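Local coordinates for hypothetical protein (Pseudomonas aeruginosa, PDB 2H9F), which probably isomerises methylaconitate as a PrpF-type isomerase, at residues D86-Q91 / W138-G143. Residues are numbered along the deposited sequence; the frame is centred on the assembly and turned at random.
Sequences DYLYGQ and WQANIG
Tyr87 lies between Trp138 and Ala140 in a parallel beta ladder that joins strand 85-92 to the end of strand 131-139: Tyr87 N donates to Trp138 O (2.9 Å), and Ala140 N to Tyr87 O (2.9 Å). Beyond Gln139, the last residue of strand 131-139, the backbone turns out of the sheet, and the side chain of Asn141 takes over the pairing. Its amide can accept and donate at once, as a peptide group does. Asn141 OD1 receives Tyr89 N at 2.9 Å, in the carbonyl plane and on a lone pair, while Asn141 ND2 gives a weak hydrogen bond to Tyr89 O and a hydrogen bond to Trp101 O. On the sheet face carrying Tyr87 and Gln139, Gln139 NE2 sits over the Tyr87 ring, 3.5 Å from Tyr87 CE2, with amide and ring planes nearly perpendicular (83°). The same ring packs against helix 106-118, and its hydroxyl is hydrogen-bonded to Cys105 O, so an aromatic with a polar end fits this buried site. On the face of Asp86 and Trp138, Asp86 OD1 lies 3.4 Å from both Trp138 CB and CD1, oblique to the indole; its carboxylate suits this partly exposed place by accepting from Ser78 OG. Just past the strand end, the small methyl of Ala140 meets Leu88 CD1. Gln139, bent at chi2 (-56°), steadies the turn: its OE1 accepts Ile142 N almost straight along the C=O axis, and its NE2 donates to Asn141 OD1 at 2.7 Å, the second donor on that oxygen.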
# COMPACT_ATOMS: atom_id res chain seq x y z
N ASP A 86 24.13 11.67 10.57
CA ASP A 86 23.96 11.84 9.13
C ASP A 86 22.73 11.05 8.68
O ASP A 86 22.55 9.90 9.07
CB ASP A 86 25.17 11.35 8.37
CG ASP A 86 26.38 12.19 8.60
OD1 ASP A 86 26.24 13.31 9.13
OD2 ASP A 86 27.51 11.75 8.26
N TYR A 87 21.93 11.67 7.83
CA TYR A 87 20.65 11.18 7.41
C TYR A 87 20.63 11.10 5.91
O TYR A 87 20.80 12.08 5.21
CB TYR A 87 19.56 12.11 7.95
CG TYR A 87 18.23 12.10 7.25
CD1 TYR A 87 17.61 10.92 6.93
CD2 TYR A 87 17.58 13.28 6.95
CE1 TYR A 87 16.37 10.93 6.32
CE2 TYR A 87 16.34 13.30 6.31
CZ TYR A 87 15.75 12.12 5.99
OH TYR A 87 14.51 12.10 5.38
N LEU A 88 20.48 9.88 5.41
CA LEU A 88 20.48 9.59 3.99
C LEU A 88 19.15 8.94 3.64
O LEU A 88 18.73 8.00 4.31
CB LEU A 88 21.62 8.62 3.68
CG LEU A 88 22.34 8.70 2.34
CD1 LEU A 88 22.85 10.09 2.02
CD2 LEU A 88 23.49 7.67 2.35
N TYR A 89 18.50 9.41 2.58
CA TYR A 89 17.19 8.95 2.19
C TYR A 89 17.22 8.46 0.73
O TYR A 89 17.77 9.12 -0.17
CB TYR A 89 16.22 10.09 2.43
CG TYR A 89 15.09 10.17 1.49
CD1 TYR A 89 14.11 9.18 1.47
CD2 TYR A 89 14.96 11.25 0.62
CE1 TYR A 89 13.03 9.26 0.58
CE2 TYR A 89 13.91 11.33 -0.27
CZ TYR A 89 12.94 10.34 -0.29
OH TYR A 89 11.88 10.43 -1.17
N GLY A 90 16.73 7.23 0.53
CA GLY A 90 16.62 6.59 -0.78
C GLY A 90 15.17 6.41 -1.19
O GLY A 90 14.40 5.77 -0.49
N GLN A 91 14.78 7.02 -2.32
CA GLN A 91 13.42 6.81 -2.89
C GLN A 91 13.49 5.67 -3.88
O GLN A 91 14.18 5.75 -4.90
CB GLN A 91 12.96 8.08 -3.61
CG GLN A 91 11.54 8.04 -4.15
CD GLN A 91 10.50 8.00 -3.04
OE1 GLN A 91 10.64 8.73 -2.04
NE2 GLN A 91 9.44 7.17 -3.20
N TRP A 138 22.29 16.10 9.99
CA TRP A 138 22.93 16.51 8.74
C TRP A 138 22.24 15.75 7.63
O TRP A 138 22.38 14.55 7.55
CB TRP A 138 24.38 16.14 8.77
CG TRP A 138 25.12 16.52 7.55
CD1 TRP A 138 25.73 15.68 6.68
CD2 TRP A 138 25.37 17.85 7.09
NE1 TRP A 138 26.35 16.40 5.69
CE2 TRP A 138 26.15 17.73 5.92
CE3 TRP A 138 25.03 19.12 7.54
CZ2 TRP A 138 26.59 18.85 5.19
CZ3 TRP A 138 25.45 20.22 6.82
CH2 TRP A 138 26.23 20.08 5.65
N GLN A 139 21.43 16.45 6.84
CA GLN A 139 20.76 15.88 5.69
C GLN A 139 21.88 15.70 4.69
O GLN A 139 22.37 16.64 4.08
CB GLN A 139 19.65 16.81 5.18
CG GLN A 139 18.44 16.13 4.61
CD GLN A 139 18.83 15.19 3.48
OE1 GLN A 139 19.58 15.59 2.59
NE2 GLN A 139 18.30 13.93 3.50
N ALA A 140 22.31 14.44 4.57
CA ALA A 140 23.47 14.05 3.76
C ALA A 140 23.18 14.09 2.25
O ALA A 140 24.09 14.28 1.47
CB ALA A 140 23.98 12.65 4.19
N ASN A 141 21.91 13.94 1.85
CA ASN A 141 21.54 14.01 0.41
C ASN A 141 21.80 15.37 -0.14
O ASN A 141 22.46 15.48 -1.16
CB ASN A 141 20.06 13.61 0.15
CG ASN A 141 19.72 12.19 0.73
OD1 ASN A 141 19.48 12.05 1.93
ND2 ASN A 141 19.74 11.16 -0.12
N ILE A 142 21.34 16.40 0.56
CA ILE A 142 21.51 17.81 0.08
C ILE A 142 22.52 18.71 0.84
O ILE A 142 22.74 19.84 0.41
CB ILE A 142 20.13 18.54 0.01
CG1 ILE A 142 19.64 18.95 1.42
CG2 ILE A 142 19.08 17.64 -0.72
CD1 ILE A 142 18.12 18.96 1.61
N GLY A 143 23.11 18.24 1.95
CA GLY A 143 24.12 19.05 2.69
C GLY A 143 23.57 20.21 3.53
O GLY A 143 24.08 21.31 3.48